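Local coordinates for tannase (Fusobacterium nucleatum subsp. nucleatum ATCC 25586, PDB 6YQ4), which acts on gallotannins, whose galloyl ester bonds it probably hydrolyses as a member of the alpha/beta-hydrolase superfamily, at residues R236-A240 against Q241-D245; P273-L276 against N277-L281; F299-Y302 against L303-I307. All coordinates share one frame; numbering follows the deposited sequence.

Interaction 1: R236-A240 against Q241-D245; sequences RNTSA and QEYND
The loop that leads into the short helix 240-244 folds back against the first turn of that helix, with T238 meeting the ring of Y243 and S239 meeting E242. The methyl CG2 of T238 makes a CH-pi contact over one face of the ring, 3.9 Å from the Y243 ring centroid and 27° off its normal, displaced toward the rim rather than centred. This methyl can reach the ring because T238 sets it anti to the backbone N, and the same torsion keeps OG1 near the backbone, where it bonds to T235 N. The aromatic also meets the ring of F234, at about 50° between planes, and its OH has a weak hydrogen bond from R119.

Helix 240-244 follows strand 228-232 in the connection between strands 202-206 and 435-439 of the main alpha/beta-hydrolase sheet. At its start the carbonyls of S239 and A240 accept from amides three and four residues ahead, in the helix's first turn. A240 O receives Y243 N at 2.9 Å, and N244 N more weakly at 3.3 Å. S239 O accepts two weak bonds, from E242 N at 3.3 Å and from Y243 N at 3.4 Å.

On the other flank S239 OG points to the carboxylate of E242, where the bond to E242 OE2 is weak at 3.4 Å. The chain of Q241, bent at chi2 (73°), brings NE2 back to within 2.8 Å of S239 OG, but the angle is too poor for a hydrogen bond. Farther along the helix, N244 gives ND2 to V79 O and its side chain touches S166, the probable nucleophile on the elbow of this hydrolase, so the helix adjoins the likely catalytic centre.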
loop_
_atom_site.group_PDB
_atom_site.type_symbol
_atom_site.label_atom_id
_atom_site.label_comp_id
_atom_site.label_asym_id
_atom_site.label_seq_id
_atom_site.Cartn_x
_atom_site.Cartn_y
_atom_site.Cartn_z
ATOM N N ARG A 236 6.286 -14.523 11.375
ATOM C CA ARG A 236 5.312 -13.729 12.110
ATOM C C ARG A 236 5.912 -12.408 12.556
ATOM O O ARG A 236 5.216 -11.386 12.598
ATOM C CB ARG A 236 4.796 -14.516 13.326
ATOM C CG ARG A 236 3.984 -13.660 14.301
ATOM C CD ARG A 236 3.459 -14.470 15.468
ATOM N NE ARG A 236 2.454 -13.746 16.255
ATOM C CZ ARG A 236 2.741 -12.840 17.189
ATOM N NH1 ARG A 236 4.005 -12.509 17.438
ATOM N NH2 ARG A 236 1.765 -12.252 17.875
ATOM N N ASN A 237 7.219 -12.403 12.825
ATOM C CA ASN A 237 7.881 -11.335 13.553
ATOM C C ASN A 237 8.807 -10.498 12.682
ATOM O O ASN A 237 9.612 -9.720 13.211
ATOM C CB ASN A 237 8.624 -11.951 14.725
ATOM C CG ASN A 237 7.702 -12.796 15.595
ATOM O OD1 ASN A 237 6.810 -12.263 16.259
ATOM N ND2 ASN A 237 7.882 -14.121 15.559
ATOM N N THR A 238 8.695 -10.634 11.363
ATOM C CA THR A 238 9.420 -9.789 10.425
ATOM C C THR A 238 9.014 -8.326 10.602
ATOM O O THR A 238 7.826 -7.995 10.622
ATOM C CB THR A 238 9.124 -10.275 9.003
ATOM O OG1 THR A 238 9.482 -11.662 8.892
ATOM C CG2 THR A 238 9.862 -9.444 7.942
ATOM N N SER A 239 9.998 -7.450 10.744
ATOM C CA SER A 239 9.697 -6.036 10.941
ATOM C C SER A 239 9.224 -5.385 9.636
ATOM O O SER A 239 9.392 -5.928 8.538
ATOM C CB SER A 239 10.924 -5.296 11.463
ATOM O OG SER A 239 11.833 -5.089 10.401
ATOM N N ALA A 240 8.625 -4.197 9.785
ATOM C CA ALA A 240 8.154 -3.390 8.656
ATOM C C ALA A 240 9.235 -3.182 7.591
ATOM O O ALA A 240 9.023 -3.457 6.402
ATOM C CB ALA A 240 7.661 -2.030 9.172
ATOM N N GLN A 241 10.393 -2.665 8.012
ATOM C CA GLN A 241 11.492 -2.357 7.101
ATOM C C GLN A 241 11.899 -3.566 6.259
ATOM O O GLN A 241 12.175 -3.428 5.060
ATOM C CB GLN A 241 12.676 -1.827 7.903
ATOM C CG GLN A 241 12.308 -0.882 9.079
ATOM C CD GLN A 241 11.683 -1.586 10.301
ATOM O OE1 GLN A 241 10.531 -1.338 10.662
ATOM N NE2 GLN A 241 12.453 -2.461 10.936
ATOM N N GLU A 242 11.933 -4.765 6.856
ATOM C CA GLU A 242 12.341 -5.930 6.081
ATOM C C GLU A 242 11.292 -6.380 5.088
ATOM O O GLU A 242 11.616 -7.163 4.193
ATOM C CB GLU A 242 12.676 -7.116 6.981
ATOM C CG GLU A 242 13.404 -6.769 8.257
ATOM C CD GLU A 242 13.617 -7.987 9.132
ATOM O OE1 GLU A 242 13.564 -9.113 8.599
ATOM O OE2 GLU A 242 13.833 -7.822 10.351
ATOM N N TYR A 243 10.041 -5.958 5.235
ATOM C CA TYR A 243 9.063 -6.298 4.212
ATOM C C TYR A 243 9.203 -5.405 2.986
ATOM O O TYR A 243 8.922 -5.843 1.861
ATOM C CB TYR A 243 7.659 -6.132 4.753
ATOM C CG TYR A 243 7.114 -7.279 5.526
ATOM C CD1 TYR A 243 6.559 -8.353 4.872
ATOM C CD2 TYR A 243 7.097 -7.252 6.910
ATOM C CE1 TYR A 243 6.032 -9.394 5.564
ATOM C CE2 TYR A 243 6.575 -8.276 7.611
ATOM C CZ TYR A 243 6.043 -9.350 6.939
ATOM O OH TYR A 243 5.512 -10.382 7.642
ATOM N N ASN A 244 9.614 -4.154 3.206
ATOM C CA ASN A 244 9.572 -3.051 2.253
ATOM C C ASN A 244 10.913 -2.759 1.592
ATOM O O ASN A 244 10.939 -2.270 0.461
ATOM C CB ASN A 244 9.083 -1.784 2.960
ATOM C CG ASN A 244 7.594 -1.823 3.263
ATOM O OD1 ASN A 244 6.909 -2.812 2.988
ATOM N ND2 ASN A 244 7.090 -0.758 3.843
ATOM N N ASP A 245 12.027 -3.038 2.261
ATOM C CA ASP A 245 13.358 -2.767 1.721
ATOM C C ASP A 245 14.003 -4.085 1.291
ATOM O O ASP A 245 14.723 -4.720 2.068
ATOM C CB ASP A 245 14.214 -2.058 2.746
ATOM C CG ASP A 245 15.532 -1.590 2.172
ATOM O OD1 ASP A 245 16.134 -0.653 2.754
ATOM O OD2 ASP A 245 15.950 -2.155 1.133
#

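Interaction 2: P273-L276 against N277-L281; sequences PIYL and NSLKL
From P273 to L279 the backbone passes from an alpha-helical bond, N277 N to P273 O at 3.0 Å and 163°, to 3-10-type (i to i-3) bonds, with S278 N still making a weak bond to I274 O. The shorter-range bonds run from S278 N to Y275 O at 2.9 Å and from L279 N to L276 O at 3.2 Å. This is the C-terminal end of helix 259-279, in the long insertion between strands 202-206 and 435-439 of the alpha/beta-hydrolase sheet, and the chain leaves helical conformation at K280 with a positive phi of 54°.

Along one flank, L279 lies over a face of the Y275 ring, its CG about 4.0 Å above the plane and toward the rim, and its two methyls reach the CZ and OH end of the ring. Y275 is turned with CG anti to its backbone N (chi1 165°), which carries the ring forward along the helix to this leucine; its hydroxyl is hydrogen-bonded to N211 ND2. S278 OG lies very close to Y275 O, a contact too short to be read with confidence.

On another flank, the side-chain amide of N277 turns back toward P273 O. Its ND2 is close to that oxygen but at a poor angle for a bond, while OD1 accepts from L291 N and so ties the helix to the loop that follows. L276 and L279 both touch I454 of helix 450-461, and L281 rests on L457 of the same helix. Beyond the last turn a water joins the two segments: it donates to L276 O at 2.7 Å and accepts from L281 N at 2.9 Å.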
loop_
_atom_site.group_PDB
_atom_site.type_symbol
_atom_site.label_atom_id
_atom_site.label_comp_id
_atom_site.label_asym_id
_atom_site.label_seq_id
_atom_site.Cartn_x
_atom_site.Cartn_y
_atom_site.Cartn_z
ATOM N N PRO A 273 -12.289 -15.492 -12.467
ATOM C CA PRO A 273 -13.227 -14.910 -13.445
ATOM C C PRO A 273 -14.593 -14.570 -12.876
ATOM O O PRO A 273 -15.190 -13.566 -13.286
ATOM C CB PRO A 273 -13.318 -15.997 -14.529
ATOM C CG PRO A 273 -12.004 -16.707 -14.449
ATOM C CD PRO A 273 -11.732 -16.769 -12.965
ATOM N N ILE A 274 -15.121 -15.383 -11.958
ATOM C CA ILE A 274 -16.399 -15.045 -11.344
ATOM C C ILE A 274 -16.277 -13.724 -10.601
ATOM O O ILE A 274 -17.202 -12.900 -10.607
ATOM C CB ILE A 274 -16.882 -16.171 -10.407
ATOM C CG1 ILE A 274 -16.437 -17.562 -10.909
ATOM C CG2 ILE A 274 -18.391 -16.083 -10.247
ATOM C CD1 ILE A 274 -16.740 -18.750 -9.952
ATOM N N TYR A 275 -15.126 -13.483 -9.974
ATOM C CA TYR A 275 -14.991 -12.259 -9.197
ATOM C C TYR A 275 -14.733 -11.065 -10.104
ATOM O O TYR A 275 -15.416 -10.041 -10.002
ATOM C CB TYR A 275 -13.885 -12.380 -8.157
ATOM C CG TYR A 275 -13.479 -11.017 -7.603
ATOM C CD1 TYR A 275 -14.368 -10.256 -6.824
ATOM C CD2 TYR A 275 -12.221 -10.471 -7.888
ATOM C CE1 TYR A 275 -14.000 -9.010 -6.321
ATOM C CE2 TYR A 275 -11.847 -9.229 -7.405
ATOM C CZ TYR A 275 -12.728 -8.503 -6.622
ATOM O OH TYR A 275 -12.335 -7.262 -6.175
ATOM N N LEU A 276 -13.758 -11.185 -11.000
ATOM C CA LEU A 276 -13.432 -10.073 -11.879
ATOM C C LEU A 276 -14.643 -9.614 -12.688
ATOM O O LEU A 276 -14.888 -8.409 -12.803
ATOM C CB LEU A 276 -12.284 -10.450 -12.803
ATOM C CG LEU A 276 -11.940 -9.234 -13.665
ATOM C CD1 LEU A 276 -10.504 -8.807 -13.388
ATOM C CD2 LEU A 276 -12.193 -9.493 -15.164
ATOM N N ASN A 277 -15.441 -10.551 -13.219
ATOM C CA ASN A 277 -16.606 -10.132 -14.000
ATOM C C ASN A 277 -17.642 -9.426 -13.147
ATOM O O ASN A 277 -18.463 -8.674 -13.682
ATOM C CB ASN A 277 -17.256 -11.318 -14.692
ATOM C CG ASN A 277 -16.336 -11.975 -15.651
ATOM O OD1 ASN A 277 -15.378 -11.361 -16.099
ATOM N ND2 ASN A 277 -16.588 -13.245 -15.959
ATOM N N SER A 278 -17.652 -9.684 -11.838
ATOM C CA SER A 278 -18.654 -9.073 -10.970
ATOM C C SER A 278 -18.419 -7.582 -10.795
ATOM O O SER A 278 -19.354 -6.861 -10.449
ATOM C CB SER A 278 -18.659 -9.742 -9.591
ATOM O OG SER A 278 -17.480 -9.379 -8.856
ATOM N N LEU A 279 -17.183 -7.125 -10.992
ATOM C CA LEU A 279 -16.816 -5.731 -10.803
ATOM C C LEU A 279 -17.265 -4.849 -11.967
ATOM O O LEU A 279 -17.460 -3.645 -11.768
ATOM C CB LEU A 279 -15.289 -5.625 -10.611
ATOM C CG LEU A 279 -14.577 -6.529 -9.578
ATOM C CD1 LEU A 279 -13.038 -6.485 -9.684
ATOM C CD2 LEU A 279 -15.017 -6.147 -8.192
ATOM N N LYS A 280 -17.458 -5.423 -13.160
ATOM C CA LYS A 280 -17.880 -4.675 -14.353
ATOM C C LYS A 280 -16.941 -3.499 -14.610
ATOM O O LYS A 280 -17.345 -2.335 -14.695
ATOM C CB LYS A 280 -19.335 -4.223 -14.234
ATOM C CG LYS A 280 -20.228 -5.384 -13.867
ATOM C CD LYS A 280 -21.690 -5.101 -14.102
ATOM C CE LYS A 280 -22.529 -6.292 -13.669
ATOM N NZ LYS A 280 -22.020 -7.572 -14.251
ATOM N N LEU A 281 -15.658 -3.830 -14.695
ATOM C CA LEU A 281 -14.615 -2.868 -14.994
ATOM C C LEU A 281 -14.539 -2.647 -16.502
ATOM O O LEU A 281 -14.622 -3.592 -17.297
ATOM C CB LEU A 281 -13.276 -3.383 -14.456
ATOM C CG LEU A 281 -13.145 -3.519 -12.928
ATOM C CD1 LEU A 281 -11.769 -3.876 -12.578
ATOM C CD2 LEU A 281 -13.531 -2.227 -12.230
HETATM O O HOH W 1 -15.022 -6.611 -14.763
#

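Interaction 3: F299-Y302 against L303-I307; sequences FKTY and LSIII
L303 lies against two aromatic side chains, F299 and Y302, on the packed flank of helix 298-316, whereas T301 and I305 occupy a looser flank. The helix belongs to the long insertion between strands 202-206 and 435-439 of the alpha/beta-hydrolase sheet. The leucine CG sits over one face of the F299 ring, and its CD2 touches both aromatics, 3.9 Å from F299 CZ and 3.9 Å from Y302 CD2. Both rings leave the backbone with CG anti to N (chi1 177° for F299, 174° for Y302), and that of Y302 runs on along the helix until its CE2 meets I306 CD1 at 3.8 Å. F299 and L303 are buried against other helices, while Y302 and I306 remain partly exposed: F299 and Y302 reach L457 of helix 450-461, and L303 reaches A453 there and W221 of helix 212-223.

Regular alpha-helical bonds hold this spacing, among them L303 N to F299 O and S304 N to K300 O, both at 3.0 Å. K300 sends its NZ to N296 OD1 and forms a salt bridge with D341.

Contacts thin out on the other flank. T301 is exposed, and its CG2 comes no nearer than 4.3 Å to I305 CD1. T301 O accepts the amide of I305, and I305 CG1 stands 3.1 Å from T301 O.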
loop_
_atom_site.group_PDB
_atom_site.type_symbol
_atom_site.label_atom_id
_atom_site.label_comp_id
_atom_site.label_asym_id
_atom_site.label_seq_id
_atom_site.Cartn_x
_atom_site.Cartn_y
_atom_site.Cartn_z
ATOM N N PHE A 299 -9.708 -8.864 -20.138
ATOM C CA PHE A 299 -8.973 -8.386 -18.972
ATOM C C PHE A 299 -7.516 -8.795 -19.048
ATOM O O PHE A 299 -6.629 -7.990 -18.742
ATOM C CB PHE A 299 -9.574 -8.885 -17.658
ATOM C CG PHE A 299 -8.778 -8.454 -16.443
ATOM C CD1 PHE A 299 -8.777 -7.127 -16.027
ATOM C CD2 PHE A 299 -7.989 -9.368 -15.742
ATOM C CE1 PHE A 299 -8.009 -6.714 -14.899
ATOM C CE2 PHE A 299 -7.235 -8.971 -14.620
ATOM C CZ PHE A 299 -7.242 -7.645 -14.198
ATOM N N LYS A 300 -7.260 -10.046 -19.457
ATOM C CA LYS A 300 -5.896 -10.523 -19.683
ATOM C C LYS A 300 -5.199 -9.734 -20.790
ATOM O O LYS A 300 -3.993 -9.462 -20.700
ATOM C CB LYS A 300 -5.928 -12.015 -20.032
ATOM C CG LYS A 300 -4.609 -12.570 -20.591
ATOM C CD LYS A 300 -4.614 -14.094 -20.706
ATOM C CE LYS A 300 -4.874 -14.749 -19.352
ATOM N NZ LYS A 300 -4.918 -16.250 -19.436
ATOM N N THR A 301 -5.942 -9.362 -21.849
ATOM C CA THR A 301 -5.385 -8.524 -22.913
ATOM C C THR A 301 -5.059 -7.127 -22.395
ATOM O O THR A 301 -4.065 -6.516 -22.803
ATOM C CB THR A 301 -6.368 -8.461 -24.096
ATOM O OG1 THR A 301 -6.463 -9.751 -24.709
ATOM C CG2 THR A 301 -5.931 -7.444 -25.161
ATOM N N TYR A 302 -5.883 -6.611 -21.484
ATOM C CA TYR A 302 -5.569 -5.350 -20.823
ATOM C C TYR A 302 -4.258 -5.444 -20.042
ATOM O O TYR A 302 -3.399 -4.557 -20.140
ATOM C CB TYR A 302 -6.719 -4.949 -19.897
ATOM C CG TYR A 302 -6.432 -3.729 -19.066
ATOM C CD1 TYR A 302 -6.594 -2.457 -19.594
ATOM C CD2 TYR A 302 -5.986 -3.842 -17.767
ATOM C CE1 TYR A 302 -6.316 -1.346 -18.849
ATOM C CE2 TYR A 302 -5.701 -2.726 -17.014
ATOM C CZ TYR A 302 -5.876 -1.488 -17.561
ATOM O OH TYR A 302 -5.610 -0.377 -16.802
ATOM N N LEU A 303 -4.087 -6.508 -19.245
ATOM C CA LEU A 303 -2.860 -6.636 -18.471
ATOM C C LEU A 303 -1.642 -6.713 -19.372
ATOM O O LEU A 303 -0.603 -6.101 -19.086
ATOM C CB LEU A 303 -2.908 -7.867 -17.580
ATOM C CG LEU A 303 -3.784 -7.859 -16.355
ATOM C CD1 LEU A 303 -3.107 -8.750 -15.338
ATOM C CD2 LEU A 303 -3.907 -6.450 -15.838
ATOM N N SER A 304 -1.742 -7.485 -20.453
ATOM C CA SER A 304 -0.595 -7.645 -21.325
ATOM C C SER A 304 -0.176 -6.306 -21.914
ATOM O O SER A 304 1.006 -6.094 -22.190
ATOM C CB SER A 304 -0.918 -8.662 -22.418
ATOM O OG SER A 304 -1.599 -8.047 -23.505
ATOM N N ILE A 305 -1.120 -5.377 -22.078
ATOM C CA ILE A 305 -0.773 -4.073 -22.639
ATOM C C ILE A 305 0.013 -3.246 -21.631
ATOM O O ILE A 305 0.946 -2.523 -21.999
ATOM C CB ILE A 305 -2.042 -3.350 -23.125
ATOM C CG1 ILE A 305 -2.681 -4.147 -24.260
ATOM C CG2 ILE A 305 -1.699 -1.986 -23.638
ATOM C CD1 ILE A 305 -4.042 -3.629 -24.697
ATOM N N ILE A 306 -0.326 -3.357 -20.342
ATOM C CA ILE A 306 0.501 -2.752 -19.295
ATOM C C ILE A 306 1.948 -3.210 -19.435
ATOM O O ILE A 306 2.885 -2.412 -19.326
ATOM C CB ILE A 306 -0.047 -3.108 -17.906
ATOM C CG1 ILE A 306 -1.377 -2.443 -17.651
ATOM C CG2 ILE A 306 0.928 -2.714 -16.801
ATOM C CD1 ILE A 306 -1.958 -2.983 -16.359
ATOM N N ILE A 307 2.155 -4.514 -19.642
ATOM C CA ILE A 307 3.518 -5.017 -19.770
ATOM C C ILE A 307 4.144 -4.510 -21.065
ATOM O O ILE A 307 5.286 -4.040 -21.067
ATOM C CB ILE A 307 3.542 -6.559 -19.673
ATOM C CG1 ILE A 307 3.039 -7.028 -18.303
ATOM C CG2 ILE A 307 4.950 -7.112 -19.897
ATOM C CD1 ILE A 307 3.884 -6.541 -17.147
#

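Overall arrangement
Interactions 2 and 3 belong to one packing unit: helices 259-279 and 298-316 follow each other in the chain, and L276 CD1 touches F299 CD2 at 3.5 Å. I454 and L457 of helix 450-461 serve both. Interaction 1 stands apart, its centre about 33 Å from interaction 2 and 31 Å from interaction 3, and on the opposite side of the chain's centre from interaction 2. All three are partly buried. Interaction 1 is a helix start beside the probable nucleophile, rich in polar groups and weak bonds; interaction 2 is a helix end where the bonding shortens to 3-10 type and a water bridges onward; interaction 3 is regular helix with chiefly apolar side-chain contacts.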